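Side-chain contacts in diketoreductase (Acinetobacter baylyi, PDB 4E12), which catalyses the NADH-dependent reduction of dicarbonyl compounds and probably acts as a (3S)-3-hydroxyacyl-CoA dehydrogenase in fatty acid beta-oxidation: residues I19-A24 / K45-L50; H26-T31 / V171-A176; V89-P94 / D102-L107. All blocks are in the same frame, centred on the assembly; numbering follows the deposited sequence.

Contact 1: residues I19-A24 / K45-L50; sequences IAFQTA and KRFEGL
F21 and F47 mark the closest backbone approach of the helical segments 19-24 and 45-50, whose axes pass 10.3 Å apart at a crossing angle of -54°. The contact is apolar. F21 leans on both F47 and L50 of the other helix. Its CG is anti to the backbone N (chi1 -165°), which sets one ring face against the 45-50 helix. L50 CB lies over that face, offset toward the rim, in a CH-pi contact 4.2 Å from the F21 ring centroid. A branch of the same leucine, CD1, packs on F21 CB at 3.8 Å. F47 slides past F21 in the opposite direction, with F47 CD1 4.1 Å from F21 CD1. Beyond it, the far end of the F47 ring reaches the small A20, whose CB is 3.8 Å from F47 CE1. F21 CE1 also lies against the backbone F47 O at 3.7 Å. Y54, one turn on from L50, adds an edge-to-face ring contact to F21. Helix 14-25 follows the first strand of the Rossmann-type NAD-binding domain, and helix 37-57 follows strand 29-33. V30 of that strand touches A20, and A32 touches F47, while L70 of helix 65-72 packs against F47.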
loop_
_atom_site.group_PDB
_atom_site.type_symbol
_atom_site.label_atom_id
_atom_site.label_comp_id
_atom_site.label_asym_id
_atom_site.label_seq_id
_atom_site.Cartn_x
_atom_site.Cartn_y
_atom_site.Cartn_z
ATOM N N ILE A 19 -15.528 -6.051 -20.739
ATOM C CA ILE A 19 -15.987 -7.329 -20.226
ATOM C C ILE A 19 -16.519 -8.170 -21.377
ATOM O O ILE A 19 -16.229 -9.364 -21.482
ATOM C CB ILE A 19 -17.105 -7.139 -19.171
ATOM C CG1 ILE A 19 -16.551 -6.415 -17.936
ATOM C CG2 ILE A 19 -17.734 -8.485 -18.827
ATOM C CD1 ILE A 19 -17.607 -6.032 -16.899
ATOM N N ALA A 20 -17.297 -7.528 -22.239
ATOM C CA ALA A 20 -17.885 -8.197 -23.386
ATOM C C ALA A 20 -16.802 -8.676 -24.337
ATOM O O ALA A 20 -16.849 -9.817 -24.806
ATOM C CB ALA A 20 -18.870 -7.271 -24.086
ATOM N N PHE A 21 -15.799 -7.833 -24.585
ATOM C CA PHE A 21 -14.764 -8.177 -25.536
ATOM C C PHE A 21 -13.861 -9.274 -25.014
ATOM O O PHE A 21 -13.570 -10.215 -25.742
ATOM C CB PHE A 21 -13.926 -6.970 -25.979
ATOM C CG PHE A 21 -13.117 -7.248 -27.213
ATOM C CD1 PHE A 21 -13.659 -7.008 -28.474
ATOM C CD2 PHE A 21 -11.820 -7.761 -27.120
ATOM C CE1 PHE A 21 -12.915 -7.278 -29.644
ATOM C CE2 PHE A 21 -11.072 -8.033 -28.270
ATOM C CZ PHE A 21 -11.617 -7.789 -29.534
ATOM N N GLN A 22 -13.402 -9.151 -23.775
ATOM C CA GLN A 22 -12.627 -10.202 -23.129
ATOM C C GLN A 22 -13.367 -11.543 -23.209
ATOM O O GLN A 22 -12.779 -12.593 -23.485
ATOM C CB GLN A 22 -12.364 -9.832 -21.656
ATOM C CG GLN A 22 -11.449 -10.814 -20.899
ATOM C CD GLN A 22 -9.989 -10.774 -21.336
ATOM O OE1 GLN A 22 -9.594 -9.979 -22.193
ATOM N NE2 GLN A 22 -9.178 -11.639 -20.741
ATOM N N THR A 23 -14.670 -11.508 -22.967
ATOM C CA THR A 23 -15.464 -12.730 -22.938
ATOM C C THR A 23 -15.598 -13.325 -24.345
ATOM O O THR A 23 -15.453 -14.537 -24.534
ATOM C CB THR A 23 -16.834 -12.477 -22.267
ATOM O OG1 THR A 23 -16.631 -12.154 -20.887
ATOM C CG2 THR A 23 -17.717 -13.706 -22.345
ATOM N N ALA A 24 -15.848 -12.464 -25.323
ATOM C CA ALA A 24 -15.882 -12.868 -26.723
ATOM C C ALA A 24 -14.520 -13.413 -27.173
ATOM O O ALA A 24 -14.448 -14.495 -27.767
ATOM C CB ALA A 24 -16.323 -11.704 -27.601
ATOM N N LYS A 45 -17.969 0.767 -32.041
ATOM C CA LYS A 45 -16.745 1.559 -32.027
ATOM C C LYS A 45 -15.828 1.179 -30.860
ATOM O O LYS A 45 -14.617 1.034 -31.051
ATOM C CB LYS A 45 -17.044 3.066 -32.039
ATOM C CG LYS A 45 -17.764 3.522 -33.306
ATOM C CD LYS A 45 -18.161 4.993 -33.235
ATOM C CE LYS A 45 -18.961 5.411 -34.463
ATOM N NZ LYS A 45 -19.375 6.845 -34.407
ATOM N N ARG A 46 -16.370 0.999 -29.656
ATOM C CA ARG A 46 -15.488 0.614 -28.555
ATOM C C ARG A 46 -14.874 -0.744 -28.849
ATOM O O ARG A 46 -13.696 -0.971 -28.573
ATOM C CB ARG A 46 -16.195 0.578 -27.203
ATOM C CG ARG A 46 -16.667 1.935 -26.703
ATOM C CD ARG A 46 -17.163 1.863 -25.269
ATOM N NE ARG A 46 -17.511 3.187 -24.765
ATOM C CZ ARG A 46 -18.710 3.748 -24.890
ATOM N NH1 ARG A 46 -19.691 3.102 -25.509
ATOM N NH2 ARG A 46 -18.933 4.959 -24.401
ATOM N N PHE A 47 -15.676 -1.648 -29.402
ATOM C CA PHE A 47 -15.179 -2.989 -29.707
ATOM C C PHE A 47 -14.084 -2.957 -30.765
ATOM O O PHE A 47 -13.103 -3.697 -30.674
ATOM C CB PHE A 47 -16.299 -3.924 -30.161
ATOM C CG PHE A 47 -17.272 -4.297 -29.087
ATOM C CD1 PHE A 47 -16.849 -4.561 -27.786
ATOM C CD2 PHE A 47 -18.625 -4.395 -29.380
ATOM C CE1 PHE A 47 -17.760 -4.912 -26.799
ATOM C CE2 PHE A 47 -19.539 -4.746 -28.404
ATOM C CZ PHE A 47 -19.111 -5.005 -27.110
ATOM N N GLU A 48 -14.244 -2.112 -31.777
ATOM C CA GLU A 48 -13.214 -1.995 -32.799
ATOM C C GLU A 48 -11.887 -1.537 -32.195
ATOM O O GLU A 48 -10.836 -2.117 -32.489
ATOM C CB GLU A 48 -13.683 -1.074 -33.923
ATOM C CG GLU A 48 -14.833 -1.693 -34.681
ATOM C CD GLU A 48 -15.519 -0.753 -35.641
ATOM O OE1 GLU A 48 -15.405 0.480 -35.481
ATOM O OE2 GLU A 48 -16.195 -1.266 -36.556
ATOM N N GLY A 49 -11.936 -0.510 -31.347
ATOM C CA GLY A 49 -10.740 -0.080 -30.635
ATOM C C GLY A 49 -10.115 -1.158 -29.757
ATOM O O GLY A 49 -8.891 -1.335 -29.735
ATOM N N LEU A 50 -10.956 -1.883 -29.015
ATOM C CA LEU A 50 -10.471 -2.980 -28.188
ATOM C C LEU A 50 -9.792 -4.051 -29.032
ATOM O O LEU A 50 -8.771 -4.602 -28.621
ATOM C CB LEU A 50 -11.599 -3.571 -27.318
ATOM C CG LEU A 50 -12.170 -2.648 -26.226
ATOM C CD1 LEU A 50 -13.431 -3.232 -25.605
ATOM C CD2 LEU A 50 -11.114 -2.387 -25.158
#

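Contact 2: residues H26-T31 / V171-A176; sequences HGFAVT and VEFASA
A176 N donates to E172 O at 3.0 Å in the last turn of helix 164-176, and A176 itself touches both H26 and F28 of the other segment. Its carbonyl sits beside the imidazole: A176 O is 3.5 Å from H26 CD2 and also near H26 CB and CG. The contact is oblique to the ring and is no hydrogen bond. The polar partner of H26 lies in the helix just before it, 14-25, where Q22 O is hydrogen-bonded to H26 ND1.

The main apolar pair is F28 and F173. They form a T-shaped (edge-to-face) stack with centroids 5.0 Å apart and planes at 72°. F173 supplies the edge and F28 the face. F173 CE1 stands over the middle of the F28 ring, and the nearby F173 CD1 is 3.7 Å from F28 CE2. The phenyl of F173 leaves the helix with CG anti to the backbone N (chi1 169°), and this carries its edge onto F28.

F28 belongs to the short turn that joins helix 14-25 to strand 29-33, within the first beta-alpha-beta unit of the Rossmann-type domain. The stack joins helix 164-176 to this first unit. That helix comes much later in the chain and leads into strand 180-183, outermost on its side of the sheet within this chain.

V7 of strand 6-10 and T23 of helix 14-25 touch both phenylalanines. I4 does so too, and I177 packs on F28. At the rim of the F28 ring, in its plane, A176 CB approaches F28 CZ to 3.8 Å.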
loop_
_atom_site.group_PDB
_atom_site.type_symbol
_atom_site.label_atom_id
_atom_site.label_comp_id
_atom_site.label_asym_id
_atom_site.label_seq_id
_atom_site.Cartn_x
_atom_site.Cartn_y
_atom_site.Cartn_z
ATOM N N HIS A 26 -12.350 -14.948 -25.673
ATOM C CA HIS A 26 -12.079 -16.265 -25.103
ATOM C C HIS A 26 -13.077 -17.348 -25.477
ATOM O O HIS A 26 -13.135 -18.382 -24.806
ATOM C CB HIS A 26 -11.934 -16.209 -23.593
ATOM C CG HIS A 26 -10.613 -15.687 -23.131
ATOM N ND1 HIS A 26 -10.348 -14.343 -22.993
ATOM C CD2 HIS A 26 -9.476 -16.335 -22.775
ATOM C CE1 HIS A 26 -9.104 -14.184 -22.575
ATOM N NE2 HIS A 26 -8.555 -15.377 -22.435
ATOM N N GLY A 27 -13.869 -17.117 -26.522
ATOM C CA GLY A 27 -14.615 -18.213 -27.114
ATOM C C GLY A 27 -16.086 -18.286 -26.793
ATOM O O GLY A 27 -16.798 -19.101 -27.376
ATOM N N PHE A 28 -16.562 -17.459 -25.874
ATOM C CA PHE A 28 -17.977 -17.486 -25.503
ATOM C C PHE A 28 -18.819 -16.774 -26.541
ATOM O O PHE A 28 -18.300 -15.978 -27.329
ATOM C CB PHE A 28 -18.190 -16.878 -24.111
ATOM C CG PHE A 28 -17.564 -17.679 -23.000
ATOM C CD1 PHE A 28 -16.200 -17.605 -22.754
ATOM C CD2 PHE A 28 -18.340 -18.512 -22.203
ATOM C CE1 PHE A 28 -15.618 -18.349 -21.730
ATOM C CE2 PHE A 28 -17.763 -19.261 -21.175
ATOM C CZ PHE A 28 -16.399 -19.174 -20.941
ATOM N N ALA A 29 -20.113 -17.083 -26.555
ATOM C CA ALA A 29 -21.069 -16.419 -27.433
ATOM C C ALA A 29 -21.647 -15.225 -26.707
ATOM O O ALA A 29 -22.449 -15.378 -25.781
ATOM C CB ALA A 29 -22.184 -17.380 -27.824
ATOM N N VAL A 30 -21.246 -14.044 -27.143
ATOM C CA VAL A 30 -21.533 -12.812 -26.427
ATOM C C VAL A 30 -22.592 -11.997 -27.136
ATOM O O VAL A 30 -22.533 -11.794 -28.356
ATOM C CB VAL A 30 -20.252 -11.974 -26.262
ATOM C CG1 VAL A 30 -20.540 -10.598 -25.677
ATOM C CG2 VAL A 30 -19.269 -12.715 -25.368
ATOM N N THR A 31 -23.558 -11.538 -26.351
ATOM C CA THR A 31 -24.500 -10.526 -26.807
ATOM C C THR A 31 -24.258 -9.262 -25.982
ATOM O O THR A 31 -24.243 -9.313 -24.749
ATOM C CB THR A 31 -25.953 -10.973 -26.579
ATOM O OG1 THR A 31 -26.198 -12.189 -27.294
ATOM C CG2 THR A 31 -26.922 -9.904 -27.063
ATOM N N VAL A 171 -16.669 -18.541 -10.733
ATOM C CA VAL A 171 -15.229 -18.619 -10.554
ATOM C C VAL A 171 -14.593 -19.309 -11.740
ATOM O O VAL A 171 -13.575 -18.852 -12.252
ATOM C CB VAL A 171 -14.811 -19.339 -9.250
ATOM C CG1 VAL A 171 -13.308 -19.576 -9.247
ATOM C CG2 VAL A 171 -15.185 -18.485 -8.048
ATOM N N GLU A 172 -15.189 -20.402 -12.200
ATOM C CA GLU A 172 -14.612 -21.114 -13.337
ATOM C C GLU A 172 -14.771 -20.308 -14.622
ATOM O O GLU A 172 -13.889 -20.315 -15.482
ATOM C CB GLU A 172 -15.201 -22.530 -13.440
ATOM C CG GLU A 172 -14.757 -23.415 -12.263
ATOM C CD GLU A 172 -15.468 -24.749 -12.205
ATOM O OE1 GLU A 172 -16.417 -24.949 -12.992
ATOM O OE2 GLU A 172 -15.079 -25.589 -11.358
ATOM N N PHE A 173 -15.887 -19.595 -14.745
ATOM C CA PHE A 173 -16.056 -18.687 -15.873
ATOM C C PHE A 173 -14.964 -17.627 -15.848
ATOM O O PHE A 173 -14.349 -17.337 -16.876
ATOM C CB PHE A 173 -17.414 -17.979 -15.833
ATOM C CG PHE A 173 -17.531 -16.861 -16.819
ATOM C CD1 PHE A 173 -17.781 -17.121 -18.163
ATOM C CD2 PHE A 173 -17.386 -15.536 -16.404
ATOM C CE1 PHE A 173 -17.887 -16.071 -19.087
ATOM C CE2 PHE A 173 -17.488 -14.475 -17.311
ATOM C CZ PHE A 173 -17.738 -14.732 -18.654
ATOM N N ALA A 174 -14.730 -17.039 -14.681
ATOM C CA ALA A 174 -13.690 -16.008 -14.581
ATOM C C ALA A 174 -12.342 -16.511 -15.141
ATOM O O ALA A 174 -11.673 -15.842 -15.940
ATOM C CB ALA A 174 -13.542 -15.560 -13.134
ATOM N N SER A 175 -11.945 -17.704 -14.713
ATOM C CA SER A 175 -10.677 -18.271 -15.151
ATOM C C SER A 175 -10.668 -18.529 -16.668
ATOM O O SER A 175 -9.679 -18.226 -17.345
ATOM C CB SER A 175 -10.405 -19.564 -14.403
ATOM O OG SER A 175 -10.245 -19.318 -13.022
ATOM N N ALA A 176 -11.779 -19.059 -17.178
ATOM C CA ALA A 176 -11.978 -19.371 -18.601
ATOM C C ALA A 176 -11.856 -18.143 -19.478
ATOM O O ALA A 176 -11.483 -18.247 -20.648
ATOM C CB ALA A 176 -13.332 -20.010 -18.821
#

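Contact 3: residues V89-P94 / D102-L107; sequences VIEAVP and DIYTKL
E91 and Y104 make the polar part of this contact. Y104 OH donates to E91 OE1 at 2.6 Å, a short bond that uses the anti lone pair of the oxygen. The carboxylate meets the ring at its edge, near the ring plane, and the two planes stand 90° apart. The side chains cross at about a right angle. The phenol oxygen also lies close to the aliphatic part of the glutamate, with Y104 OH 3.1 Å from E91 CB.

The other carboxylate oxygen turns back to the loop that follows its strand. E91 is bent at chi2 (-84°), which brings E91 OE2 within 2.9 Å of V93 N for a hydrogen bond, again through the anti lone pair. Outside the two segments, T119 OG1 is hydrogen-bonded to OE1, and K100 NZ forms a salt bridge to OE2. Each oxygen thus has two partners, which should fix the rotation of the group. K100 contacts NAD(+) in a structure of this protein. E91 is therefore placed to position a cofactor-binding residue from the second shell.

The apolar contacts lie at the two ends. V89 and L107 reach toward each other tip to tip, with V89 CG1 3.9 Å from L107 CD2. V93 and I103 meet more loosely, CG1 to CG1 at 4.5 Å.

Strand 88-91, helix 97-110 and strand 116-119 form a beta-alpha-beta unit of the Rossmann-type sheet, and this contact packs the helix on its first strand. L10 of the adjacent strand 6-10 touches V89, V93, I103 and L107. Beyond Y104 lie F139, which stacks edge-to-face with it, and L129, Y132 and T133 of helix 126-133.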
loop_
_atom_site.group_PDB
_atom_site.type_symbol
_atom_site.label_atom_id
_atom_site.label_comp_id
_atom_site.label_asym_id
_atom_site.label_seq_id
_atom_site.Cartn_x
_atom_site.Cartn_y
_atom_site.Cartn_z
ATOM N N VAL A 89 -25.574 -13.354 -17.284
ATOM C CA VAL A 89 -25.726 -11.954 -17.652
ATOM C C VAL A 89 -24.818 -11.144 -16.745
ATOM O O VAL A 89 -24.916 -11.213 -15.516
ATOM C CB VAL A 89 -27.185 -11.483 -17.463
ATOM C CG1 VAL A 89 -27.326 -9.988 -17.759
ATOM C CG2 VAL A 89 -28.099 -12.290 -18.375
ATOM N N ILE A 90 -23.910 -10.406 -17.356
ATOM C CA ILE A 90 -23.048 -9.532 -16.592
ATOM C C ILE A 90 -23.616 -8.124 -16.758
ATOM O O ILE A 90 -23.705 -7.607 -17.873
ATOM C CB ILE A 90 -21.583 -9.614 -17.095
ATOM C CG1 ILE A 90 -21.072 -11.062 -17.023
ATOM C CG2 ILE A 90 -20.695 -8.754 -16.209
ATOM C CD1 ILE A 90 -19.684 -11.269 -17.580
ATOM N N GLU A 91 -24.028 -7.534 -15.642
ATOM C CA GLU A 91 -24.630 -6.212 -15.619
ATOM C C GLU A 91 -23.605 -5.115 -15.316
ATOM O O GLU A 91 -22.970 -5.112 -14.257
ATOM C CB GLU A 91 -25.778 -6.187 -14.604
ATOM C CG GLU A 91 -26.374 -4.812 -14.373
ATOM C CD GLU A 91 -25.606 -3.992 -13.351
ATOM O OE1 GLU A 91 -25.517 -4.418 -12.201
ATOM O OE2 GLU A 91 -25.073 -2.911 -13.690
ATOM N N ALA A 92 -23.454 -4.194 -16.264
ATOM C CA ALA A 92 -22.488 -3.102 -16.176
ATOM C C ALA A 92 -23.146 -1.815 -16.656
ATOM O O ALA A 92 -22.589 -1.089 -17.477
ATOM C CB ALA A 92 -21.228 -3.417 -17.002
ATOM N N VAL A 93 -24.352 -1.552 -16.146
ATOM C CA VAL A 93 -25.090 -0.325 -16.451
ATOM C C VAL A 93 -24.639 0.759 -15.467
ATOM O O VAL A 93 -23.943 0.456 -14.497
ATOM C CB VAL A 93 -26.610 -0.575 -16.338
ATOM C CG1 VAL A 93 -27.033 -1.691 -17.289
ATOM C CG2 VAL A 93 -26.978 -0.958 -14.920
ATOM N N PRO A 94 -25.013 2.033 -15.701
ATOM C CA PRO A 94 -24.593 3.103 -14.788
ATOM C C PRO A 94 -24.845 2.831 -13.308
ATOM O O PRO A 94 -25.659 1.984 -12.927
ATOM C CB PRO A 94 -25.368 4.324 -15.288
ATOM C CG PRO A 94 -25.610 4.042 -16.711
ATOM C CD PRO A 94 -25.859 2.555 -16.786
ATOM N N ASP A 102 -34.680 -1.284 -11.989
ATOM C CA ASP A 102 -35.617 -1.614 -13.057
ATOM C C ASP A 102 -35.044 -2.658 -14.008
ATOM O O ASP A 102 -35.769 -3.536 -14.484
ATOM C CB ASP A 102 -36.120 -0.363 -13.787
ATOM C CG ASP A 102 -35.011 0.443 -14.404
ATOM O OD1 ASP A 102 -33.840 0.201 -14.058
ATOM O OD2 ASP A 102 -35.314 1.324 -15.236
ATOM N N ILE A 103 -33.741 -2.580 -14.264
ATOM C CA ILE A 103 -33.062 -3.628 -15.018
ATOM C C ILE A 103 -33.270 -5.000 -14.387
ATOM O O ILE A 103 -33.709 -5.930 -15.065
ATOM C CB ILE A 103 -31.550 -3.343 -15.172
ATOM C CG1 ILE A 103 -31.334 -2.212 -16.169
ATOM C CG2 ILE A 103 -30.805 -4.591 -15.610
ATOM C CD1 ILE A 103 -31.823 -2.549 -17.564
ATOM N N TYR A 104 -32.957 -5.143 -13.098
ATOM C CA TYR A 104 -33.067 -6.456 -12.467
ATOM C C TYR A 104 -34.486 -6.968 -12.357
ATOM O O TYR A 104 -34.715 -8.177 -12.422
ATOM C CB TYR A 104 -32.369 -6.524 -11.109
ATOM C CG TYR A 104 -30.868 -6.549 -11.248
ATOM C CD1 TYR A 104 -30.215 -7.696 -11.716
ATOM C CD2 TYR A 104 -30.101 -5.440 -10.923
ATOM C CE1 TYR A 104 -28.833 -7.728 -11.855
ATOM C CE2 TYR A 104 -28.711 -5.461 -11.060
ATOM C CZ TYR A 104 -28.090 -6.613 -11.527
ATOM O OH TYR A 104 -26.725 -6.649 -11.663
ATOM N N THR A 105 -35.448 -6.073 -12.191
ATOM C CA THR A 105 -36.830 -6.538 -12.103
ATOM C C THR A 105 -37.287 -7.133 -13.423
ATOM O O THR A 105 -37.921 -8.192 -13.455
ATOM C CB THR A 105 -37.762 -5.433 -11.646
ATOM O OG1 THR A 105 -37.365 -5.028 -10.334
ATOM C CG2 THR A 105 -39.198 -5.941 -11.589
ATOM N N LYS A 106 -36.934 -6.461 -14.511
ATOM C CA LYS A 106 -37.244 -6.936 -15.844
ATOM C C LYS A 106 -36.438 -8.189 -16.133
ATOM O O LYS A 106 -36.981 -9.212 -16.558
ATOM C CB LYS A 106 -36.886 -5.862 -16.863
ATOM C CG LYS A 106 -37.607 -4.562 -16.636
ATOM C CD LYS A 106 -37.046 -3.476 -17.514
ATOM C CE LYS A 106 -37.688 -2.142 -17.204
ATOM N NZ LYS A 106 -37.089 -1.066 -18.028
ATOM N N LEU A 107 -35.132 -8.099 -15.885
ATOM C CA LEU A 107 -34.207 -9.174 -16.202
ATOM C C LEU A 107 -34.679 -10.457 -15.530
ATOM O O LEU A 107 -34.698 -11.526 -16.145
ATOM C CB LEU A 107 -32.786 -8.806 -15.728
ATOM C CG LEU A 107 -31.615 -9.690 -16.165
ATOM C CD1 LEU A 107 -31.416 -9.607 -17.685
ATOM C CD2 LEU A 107 -30.351 -9.249 -15.439
#

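How the contacts relate
All three contacts lie in the NAD-binding domain. Contacts 1 and 2 interlock along the chain, and their centres are about 13 Å apart. Helix 14-25, strand 29-33 and helix 37-57 follow one another; contact 1 joins the two helices, and contact 2 uses the turn and strand between them. T23 and A24 pack on V30. Contact 3 falls inside the long loop that contact 2 closes. Its centre is about 19 Å from each of the other two. I90 links it to both, as its CD1 touches I19 and F173. Strands 29-33 and 88-91 flank strand 6-10 in one sheet. Together the contacts join helices 14-25, 37-57, 97-110 and 164-176 into the layers packed around that sheet.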